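Local coordinates for protein cpftsy (Physcomitrella patens, PDB 4AK9) that probably serves as the chloroplast receptor for the signal recognition particle, a SIMIBI-type GTPase that takes part in delivering proteins to the thylakoid membrane, at residues V32-W40 and L82-L92; K146-T154 and P184-A195. All blocks are in the same frame, centred on the assembly; numbering follows the deposited sequence.

Contact 1. Residues V32-W40 and L82-L92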
loop_
_atom_site.group_PDB
_atom_site.type_symbol
_atom_site.label_atom_id
_atom_site.label_comp_id
_atom_site.label_asym_id
_atom_site.label_seq_id
_atom_site.Cartn_x
_atom_site.Cartn_y
_atom_site.Cartn_z
ATOM N N VAL A 32 -12.434 -2.426 -13.387
ATOM C CA VAL A 32 -13.521 -3.222 -12.844
ATOM C C VAL A 32 -14.651 -2.356 -12.267
ATOM O O VAL A 32 -15.757 -2.861 -12.036
ATOM C CB VAL A 32 -13.030 -4.227 -11.785
ATOM C CG1 VAL A 32 -11.828 -5.002 -12.316
ATOM C CG2 VAL A 32 -12.692 -3.513 -10.492
ATOM N N VAL A 33 -14.377 -1.069 -12.035
ATOM C CA VAL A 33 -15.393 -0.162 -11.483
ATOM C C VAL A 33 -16.650 -0.112 -12.360
ATOM O O VAL A 33 -17.781 -0.217 -11.855
ATOM C CB VAL A 33 -14.826 1.256 -11.227
ATOM C CG1 VAL A 33 -15.943 2.266 -10.977
ATOM C CG2 VAL A 33 -13.876 1.221 -10.018
ATOM N N ASP A 34 -16.452 0.025 -13.667
ATOM C CA ASP A 34 -17.581 0.038 -14.609
ATOM C C ASP A 34 -18.413 -1.250 -14.531
ATOM O O ASP A 34 -19.645 -1.208 -14.466
ATOM C CB ASP A 34 -17.092 0.245 -16.047
ATOM C CG ASP A 34 -16.391 1.579 -16.242
ATOM O OD1 ASP A 34 -17.066 2.636 -16.162
ATOM O OD2 ASP A 34 -15.164 1.558 -16.487
ATOM N N GLU A 35 -17.733 -2.391 -14.523
ATOM C CA GLU A 35 -18.414 -3.674 -14.380
ATOM C C GLU A 35 -19.208 -3.737 -13.085
ATOM O O GLU A 35 -20.376 -4.138 -13.065
ATOM C CB GLU A 35 -17.392 -4.800 -14.379
ATOM C CG GLU A 35 -17.992 -6.167 -14.090
ATOM C CD GLU A 35 -18.227 -6.985 -15.355
ATOM O OE1 GLU A 35 -17.989 -6.446 -16.463
ATOM O OE2 GLU A 35 -18.640 -8.165 -15.239
ATOM N N LEU A 36 -18.554 -3.345 -11.996
ATOM C CA LEU A 36 -19.168 -3.345 -10.679
ATOM C C LEU A 36 -20.434 -2.516 -10.630
ATOM O O LEU A 36 -21.421 -2.877 -9.979
ATOM C CB LEU A 36 -18.165 -2.773 -9.676
ATOM C CG LEU A 36 -18.555 -2.776 -8.207
ATOM C CD1 LEU A 36 -18.885 -4.196 -7.761
ATOM C CD2 LEU A 36 -17.392 -2.212 -7.383
ATOM N N LEU A 37 -20.387 -1.404 -11.330
ATOM C CA LEU A 37 -21.453 -0.429 -11.213
ATOM C C LEU A 37 -22.661 -0.885 -12.033
ATOM O O LEU A 37 -23.774 -0.393 -11.825
ATOM C CB LEU A 37 -20.962 0.944 -11.652
ATOM C CG LEU A 37 -20.087 1.601 -10.564
ATOM C CD1 LEU A 37 -19.687 3.032 -10.931
ATOM C CD2 LEU A 37 -20.771 1.555 -9.217
ATOM N N THR A 38 -22.436 -1.830 -12.945
ATOM C CA THR A 38 -23.555 -2.453 -13.661
ATOM C C THR A 38 -24.408 -3.284 -12.703
ATOM O O THR A 38 -25.577 -3.553 -12.976
ATOM C CB THR A 38 -23.106 -3.336 -14.850
ATOM O OG1 THR A 38 -22.522 -4.566 -14.375
ATOM C CG2 THR A 38 -22.118 -2.586 -15.726
ATOM N N TYR A 39 -23.830 -3.692 -11.577
ATOM C CA TYR A 39 -24.596 -4.438 -10.583
ATOM C C TYR A 39 -25.241 -3.530 -9.555
ATOM O O TYR A 39 -25.881 -4.008 -8.605
ATOM C CB TYR A 39 -23.724 -5.480 -9.872
ATOM C CG TYR A 39 -23.204 -6.540 -10.808
ATOM C CD1 TYR A 39 -24.041 -7.546 -11.286
ATOM C CD2 TYR A 39 -21.884 -6.530 -11.229
ATOM C CE1 TYR A 39 -23.568 -8.516 -12.157
ATOM C CE2 TYR A 39 -21.398 -7.494 -12.095
ATOM C CZ TYR A 39 -22.243 -8.487 -12.557
ATOM O OH TYR A 39 -21.754 -9.448 -13.421
ATOM N N TRP A 40 -25.068 -2.220 -9.724
ATOM C CA TRP A 40 -25.593 -1.287 -8.736
ATOM C C TRP A 40 -27.130 -1.168 -8.785
ATOM O O TRP A 40 -27.735 -1.038 -9.862
ATOM C CB TRP A 40 -24.975 0.108 -8.855
ATOM C CG TRP A 40 -25.436 0.979 -7.733
ATOM C CD1 TRP A 40 -24.891 1.069 -6.482
ATOM C CD2 TRP A 40 -26.601 1.819 -7.723
ATOM N NE1 TRP A 40 -25.612 1.957 -5.715
ATOM C CE2 TRP A 40 -26.678 2.413 -6.451
ATOM C CE3 TRP A 40 -27.581 2.134 -8.681
ATOM C CZ2 TRP A 40 -27.694 3.320 -6.103
ATOM C CZ3 TRP A 40 -28.593 3.020 -8.337
ATOM C CH2 TRP A 40 -28.649 3.597 -7.063
ATOM N N LEU A 82 -27.980 10.858 -6.893
ATOM C CA LEU A 82 -27.403 9.846 -7.768
ATOM C C LEU A 82 -28.306 8.608 -7.853
ATOM O O LEU A 82 -28.666 8.029 -6.825
ATOM C CB LEU A 82 -25.999 9.427 -7.262
ATOM C CG LEU A 82 -24.909 10.494 -7.130
ATOM C CD1 LEU A 82 -23.682 9.867 -6.427
ATOM C CD2 LEU A 82 -24.526 11.042 -8.503
ATOM N N LYS A 83 -28.625 8.156 -9.066
ATOM C CA LYS A 83 -29.614 7.085 -9.252
ATOM C C LYS A 83 -29.217 6.068 -10.273
ATOM O O LYS A 83 -30.049 5.282 -10.742
ATOM C CB LYS A 83 -30.956 7.651 -9.715
ATOM C CG LYS A 83 -31.606 8.576 -8.757
ATOM C CD LYS A 83 -32.845 9.137 -9.402
ATOM C CE LYS A 83 -33.428 10.232 -8.555
ATOM N NZ LYS A 83 -33.754 9.720 -7.196
ATOM N N SER A 84 -27.959 6.084 -10.673
ATOM C CA SER A 84 -27.540 5.115 -11.654
ATOM C C SER A 84 -26.034 4.861 -11.571
ATOM O O SER A 84 -25.280 5.684 -11.025
ATOM C CB SER A 84 -27.895 5.585 -13.064
ATOM O OG SER A 84 -26.941 6.518 -13.534
ATOM N N GLY A 85 -25.627 3.716 -12.104
ATOM C CA GLY A 85 -24.218 3.371 -12.252
ATOM C C GLY A 85 -23.397 4.461 -12.929
ATOM O O GLY A 85 -22.390 4.915 -12.376
ATOM N N PRO A 86 -23.812 4.888 -14.136
ATOM C CA PRO A 86 -23.147 5.996 -14.834
ATOM C C PRO A 86 -23.039 7.274 -14.002
ATOM O O PRO A 86 -21.990 7.950 -14.073
ATOM C CB PRO A 86 -24.055 6.233 -16.044
ATOM C CG PRO A 86 -24.577 4.859 -16.346
ATOM C CD PRO A 86 -24.787 4.202 -15.004
ATOM N N GLN A 87 -24.075 7.605 -13.225
ATOM C CA GLN A 87 -24.042 8.835 -12.433
ATOM C C GLN A 87 -23.044 8.704 -11.280
ATOM O O GLN A 87 -22.393 9.678 -10.892
ATOM C CB GLN A 87 -25.425 9.182 -11.877
ATOM C CG GLN A 87 -26.396 9.733 -12.921
ATOM C CD GLN A 87 -27.820 9.806 -12.388
ATOM O OE1 GLN A 87 -28.054 10.063 -11.197
ATOM N NE2 GLN A 87 -28.778 9.569 -13.272
ATOM N N ILE A 88 -22.957 7.499 -10.723
ATOM C CA ILE A 88 -22.048 7.241 -9.607
ATOM C C ILE A 88 -20.603 7.322 -10.107
ATOM O O ILE A 88 -19.734 7.902 -9.438
ATOM C CB ILE A 88 -22.345 5.874 -8.981
ATOM C CG1 ILE A 88 -23.647 5.959 -8.178
ATOM C CG2 ILE A 88 -21.199 5.418 -8.062
ATOM C CD1 ILE A 88 -24.168 4.595 -7.763
ATOM N N LYS A 89 -20.379 6.772 -11.297
ATOM C CA LYS A 89 -19.088 6.818 -11.973
ATOM C C LYS A 89 -18.660 8.253 -12.213
ATOM O O LYS A 89 -17.516 8.614 -11.950
ATOM C CB LYS A 89 -19.163 6.073 -13.304
ATOM C CG LYS A 89 -17.877 6.132 -14.147
ATOM C CD LYS A 89 -16.683 5.606 -13.365
ATOM C CE LYS A 89 -15.812 4.680 -14.200
ATOM N NZ LYS A 89 -15.485 5.233 -15.536
ATOM N N GLU A 90 -19.572 9.078 -12.710
ATOM C CA GLU A 90 -19.254 10.492 -12.869
ATOM C C GLU A 90 -18.940 11.159 -11.552
ATOM O O GLU A 90 -18.033 11.976 -11.504
ATOM C CB GLU A 90 -20.365 11.255 -13.614
ATOM C CG GLU A 90 -20.191 11.218 -15.132
ATOM C CD GLU A 90 -18.738 11.467 -15.582
ATOM O OE1 GLU A 90 -18.169 12.540 -15.252
ATOM O OE2 GLU A 90 -18.172 10.580 -16.272
ATOM N N ALA A 91 -19.669 10.822 -10.479
ATOM C CA ALA A 91 -19.428 11.483 -9.198
ATOM C C ALA A 91 -18.070 11.056 -8.644
ATOM O O ALA A 91 -17.358 11.857 -8.017
ATOM C CB ALA A 91 -20.529 11.164 -8.204
ATOM N N LEU A 92 -17.731 9.792 -8.869
ATOM C CA LEU A 92 -16.427 9.272 -8.457
ATOM C C LEU A 92 -15.286 10.103 -9.072
ATOM O O LEU A 92 -14.374 10.524 -8.376
ATOM C CB LEU A 92 -16.301 7.804 -8.852
ATOM C CG LEU A 92 -14.920 7.141 -8.675
ATOM C CD1 LEU A 92 -14.527 7.083 -7.186
ATOM C CD2 LEU A 92 -14.930 5.754 -9.265
#
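Helices 32-37 and 85-92 run roughly antiparallel, their axes at 144° and 9.6 Å apart at the closest. The backbones draw together toward the Leu37 end: the CA atoms of Asp34 and Lys89 are 7.4 Å apart, those of Leu37 and Gly85 only 4.8 Å. Gly85, with no side chain, leaves room for that approach in the first turn of its helix. Leu37 turns inward there, its CD1 lying against the Gly85 carbonyl and 4.0 Å from Ile88 CG2.

Beyond the end of helix 32-37, Trp40 sends its indole across to the other segment, with CG anti to the backbone N (chi1 -174°). Ile88 CD1 sits over one face, 3.5 Å from the centroid of the five-membered ring of Trp40 and just 7° off its normal, a clean CH-pi contact. The six-membered ring reaches on to the loop before helix 85-92, where Trp40 CZ3 meets Lys83 O at 3.6 Å, obliquely to the ring. NE1 hydrogen-bonds Ser45, which helps fix the ring's rotation, and Ile77 of helix 63-78 touches both Trp40 and Ile88.

Ser84 is the N-cap of helix 85-92, its OG accepting from Gln87 N at 3.1 Å, while Gln87 OE1 takes the N-H of Lys83.

Toward the other end, Val33 CG1 and Leu92 CD2 meet tip to tip. Lys89 bends at three of its torsions to swing NZ to 3.1 Å from Asp34 OD1; the hydrogen bond is weak, though the pair is a salt bridge.

This is the packing of a helical bundle domain of the SRP54 type: methyl groups and an indole face make the apolar middle of this contact, and an exposed aspartate paired with a lysine closes its edge. Apolar fit, rather than the weak ionic pair, probably holds the helices together.

Contact 2. Residues K146-T154 and P184-A195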
loop_
_atom_site.group_PDB
_atom_site.type_symbol
_atom_site.label_atom_id
_atom_site.label_comp_id
_atom_site.label_asym_id
_atom_site.label_seq_id
_atom_site.Cartn_x
_atom_site.Cartn_y
_atom_site.Cartn_z
ATOM N N LYS A 146 18.381 29.261 -19.094
ATOM C CA LYS A 146 19.779 28.968 -18.778
ATOM C C LYS A 146 19.933 28.326 -17.378
ATOM O O LYS A 146 19.683 28.974 -16.346
ATOM C CB LYS A 146 20.584 30.263 -18.864
ATOM C CG LYS A 146 22.057 30.138 -18.546
ATOM C CD LYS A 146 22.736 31.488 -18.784
ATOM C CE LYS A 146 24.225 31.442 -18.444
ATOM N NZ LYS A 146 24.751 32.835 -18.268
ATOM N N VAL A 147 20.383 27.070 -17.350
ATOM C CA VAL A 147 20.349 26.249 -16.139
ATOM C C VAL A 147 21.731 25.979 -15.571
ATOM O O VAL A 147 22.666 25.665 -16.322
ATOM C CB VAL A 147 19.718 24.849 -16.426
ATOM C CG1 VAL A 147 19.768 23.965 -15.191
ATOM C CG2 VAL A 147 18.299 25.005 -16.936
ATOM N N LEU A 148 21.857 26.094 -14.249
ATOM C CA LEU A 148 23.064 25.678 -13.544
ATOM C C LEU A 148 22.732 24.572 -12.549
ATOM O O LEU A 148 21.827 24.726 -11.733
ATOM C CB LEU A 148 23.690 26.859 -12.792
ATOM C CG LEU A 148 24.873 26.525 -11.877
ATOM C CD1 LEU A 148 26.081 26.122 -12.720
ATOM C CD2 LEU A 148 25.252 27.715 -10.946
ATOM N N MET A 149 23.473 23.469 -12.597
ATOM C CA MET A 149 23.250 22.384 -11.647
ATOM C C MET A 149 24.226 22.465 -10.498
ATOM O O MET A 149 25.378 22.873 -10.675
ATOM C CB MET A 149 23.361 21.015 -12.338
ATOM C CG MET A 149 22.314 20.772 -13.394
ATOM S SD MET A 149 22.592 19.150 -14.151
ATOM C CE MET A 149 21.282 19.067 -15.319
ATOM N N ALA A 150 23.772 22.077 -9.305
ATOM C CA ALA A 150 24.628 22.077 -8.126
ATOM C C ALA A 150 24.646 20.707 -7.483
ATOM O O ALA A 150 23.582 20.180 -7.061
ATOM C CB ALA A 150 24.149 23.129 -7.118
ATOM N N ALA A 151 25.839 20.127 -7.395
ATOM C CA ALA A 151 25.994 18.768 -6.885
ATOM C C ALA A 151 26.148 18.744 -5.374
ATOM O O ALA A 151 27.251 18.523 -4.847
ATOM C CB ALA A 151 27.168 18.064 -7.560
ATOM N N GLY A 152 25.034 18.956 -4.668
ATOM C CA GLY A 152 25.083 19.074 -3.222
ATOM C C GLY A 152 24.906 17.755 -2.497
ATOM O O GLY A 152 24.996 17.696 -1.278
ATOM N N ASP A 153 24.640 16.688 -3.249
ATOM C CA ASP A 153 24.663 15.353 -2.662
ATOM C C ASP A 153 26.120 14.900 -2.644
ATOM O O ASP A 153 26.591 14.257 -3.588
ATOM C CB ASP A 153 23.812 14.387 -3.490
ATOM C CG ASP A 153 23.704 12.986 -2.861
ATOM O OD1 ASP A 153 24.458 12.668 -1.901
ATOM O OD2 ASP A 153 22.852 12.189 -3.349
ATOM N N THR A 154 26.833 15.269 -1.583
ATOM C CA THR A 154 28.239 14.910 -1.410
ATOM C C THR A 154 28.331 13.546 -0.730
ATOM O O THR A 154 29.346 13.198 -0.135
ATOM C CB THR A 154 29.028 15.996 -0.594
ATOM O OG1 THR A 154 28.569 16.025 0.769
ATOM C CG2 THR A 154 28.863 17.384 -1.225
ATOM N N PRO A 184 28.201 19.954 1.516
ATOM C CA PRO A 184 27.057 20.257 0.647
ATOM C C PRO A 184 26.656 21.716 0.706
ATOM O O PRO A 184 26.441 22.312 -0.351
ATOM C CB PRO A 184 25.934 19.405 1.244
ATOM C CG PRO A 184 26.637 18.324 1.984
ATOM C CD PRO A 184 27.888 18.920 2.511
ATOM N N ALA A 185 26.551 22.265 1.914
ATOM C CA ALA A 185 26.157 23.668 2.076
ATOM C C ALA A 185 27.066 24.616 1.288
ATOM O O ALA A 185 26.571 25.532 0.612
ATOM C CB ALA A 185 26.100 24.050 3.560
ATOM N N ALA A 186 28.380 24.370 1.340
ATOM C CA ALA A 186 29.343 25.204 0.619
ATOM C C ALA A 186 29.205 25.082 -0.905
ATOM O O ALA A 186 29.367 26.066 -1.628
ATOM C CB ALA A 186 30.761 24.890 1.058
ATOM N N VAL A 187 28.920 23.873 -1.384
ATOM C CA VAL A 187 28.686 23.655 -2.807
ATOM C C VAL A 187 27.461 24.423 -3.256
ATOM O O VAL A 187 27.479 25.095 -4.298
ATOM C CB VAL A 187 28.456 22.147 -3.119
ATOM C CG1 VAL A 187 28.065 21.946 -4.592
ATOM C CG2 VAL A 187 29.694 21.347 -2.767
ATOM N N LEU A 188 26.380 24.300 -2.480
ATOM C CA LEU A 188 25.158 24.995 -2.835
ATOM C C LEU A 188 25.351 26.519 -2.844
ATOM O O LEU A 188 24.843 27.207 -3.734
ATOM C CB LEU A 188 23.992 24.564 -1.920
ATOM C CG LEU A 188 23.567 23.087 -2.038
ATOM C CD1 LEU A 188 22.169 22.858 -1.468
ATOM C CD2 LEU A 188 23.577 22.644 -3.482
ATOM N N SER A 189 26.053 27.048 -1.847
ATOM C CA SER A 189 26.197 28.500 -1.758
ATOM C C SER A 189 27.085 29.009 -2.883
ATOM O O SER A 189 26.807 30.048 -3.472
ATOM C CB SER A 189 26.682 28.951 -0.370
ATOM O OG SER A 189 27.952 28.435 -0.051
ATOM N N GLN A 190 28.129 28.250 -3.200
ATOM C CA GLN A 190 28.975 28.551 -4.351
ATOM C C GLN A 190 28.168 28.576 -5.654
ATOM O O GLN A 190 28.351 29.464 -6.479
ATOM C CB GLN A 190 30.109 27.532 -4.438
ATOM C CG GLN A 190 31.068 27.748 -5.612
ATOM C CD GLN A 190 32.187 26.713 -5.636
ATOM O OE1 GLN A 190 32.458 26.047 -4.624
ATOM N NE2 GLN A 190 32.834 26.562 -6.795
ATOM N N ALA A 191 27.266 27.612 -5.852
ATOM C CA ALA A 191 26.470 27.616 -7.074
ATOM C C ALA A 191 25.495 28.769 -7.119
ATOM O O ALA A 191 25.267 29.340 -8.177
ATOM C CB ALA A 191 25.705 26.296 -7.224
ATOM N N VAL A 192 24.885 29.105 -5.976
ATOM C CA VAL A 192 23.937 30.211 -6.007
ATOM C C VAL A 192 24.651 31.534 -6.308
ATOM O O VAL A 192 24.165 32.328 -7.135
ATOM C CB VAL A 192 23.088 30.308 -4.738
ATOM C CG1 VAL A 192 22.145 31.474 -4.850
ATOM C CG2 VAL A 192 22.274 29.000 -4.568
ATOM N N ARG A 193 25.803 31.727 -5.682
ATOM C CA ARG A 193 26.603 32.936 -5.922
ATOM C C ARG A 193 26.977 33.043 -7.384
ATOM O O ARG A 193 26.836 34.101 -7.999
ATOM C CB ARG A 193 27.878 32.909 -5.081
ATOM C CG ARG A 193 27.639 33.125 -3.598
ATOM C CD ARG A 193 28.942 33.494 -2.884
ATOM N NE ARG A 193 29.965 32.449 -2.991
ATOM C CZ ARG A 193 30.085 31.442 -2.126
ATOM N NH1 ARG A 193 29.240 31.345 -1.108
ATOM N NH2 ARG A 193 31.046 30.532 -2.272
ATOM N N ARG A 194 27.433 31.923 -7.944
ATOM C CA ARG A 194 27.845 31.893 -9.341
ATOM C C ARG A 194 26.685 32.216 -10.265
ATOM O O ARG A 194 26.851 32.889 -11.282
ATOM C CB ARG A 194 28.464 30.535 -9.695
ATOM C CG ARG A 194 28.814 30.423 -11.169
ATOM C CD ARG A 194 29.651 29.198 -11.493
ATOM N NE ARG A 194 29.632 28.967 -12.937
ATOM C CZ ARG A 194 29.955 27.822 -13.523
ATOM N NH1 ARG A 194 30.333 26.777 -12.788
ATOM N NH2 ARG A 194 29.885 27.720 -14.846
ATOM N N ALA A 195 25.491 31.757 -9.903
ATOM C CA ALA A 195 24.342 32.007 -10.746
ATOM C C ALA A 195 23.945 33.473 -10.718
ATOM O O ALA A 195 23.451 33.991 -11.714
ATOM C CB ALA A 195 23.175 31.179 -10.294
#
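Gly152 O is met from two sides: Thr154 N gives it a weak hydrogen bond of 3.1 Å, closing the inverse gamma turn centred on Asp153, and Pro184 CB of the facing helix presses in at 3.2 Å. The ring of Pro184 also touches Thr154, whose OG1 is 3.2 Å from Pro184 CG, the two side chains crossing at about a right angle. Ahead of them strand 147-150 runs nearly antiparallel to helix 184-195, at 166°. Ala150 CB meets Ala191 CB at 3.5 Å, small against small, and Leu188 CD2 fills in between Ala150 CB and the Gly152 CA. Val187 CG1 lies against Ala151 O.

Leu148, with CG anti to its own N (chi1 173°), reaches over the helix; its CD2 rests on the Ala191 carbonyl and on Ala195 CB, while CD1 stands 4.2 Å above the plane of the Arg194 guanidinium, over its centre. The edge of the contact is thus roofed by a charged group lying flat on a methyl.

Helix 184-197 covers this strand as the crossover from strand 173-175 to 202-205. Two alanines and a glycine let it lie close, and what joins the two is carbon packed on carbon and on backbone carbonyls.

In the fold
Contact 1 comes first along the chain and is complete before contact 2 begins. Their centres are 52 Å apart, on opposite sides of the chain's centre, and their nearest atoms stay about 37 Å apart, so neither touches the other and they share no helix or strand. Contact 1 joins helices 32-37 and 85-101 in the N-terminal helical bundle; contact 2 packs helix 184-197 on strand 147-150 near one edge of the parallel part of the GTPase sheet, which carries a probable P-loop after strand 117-123. Together they mark the two ends of the elongated NG unit expected of SRP-type GTPases, one all-helical and one alpha/beta.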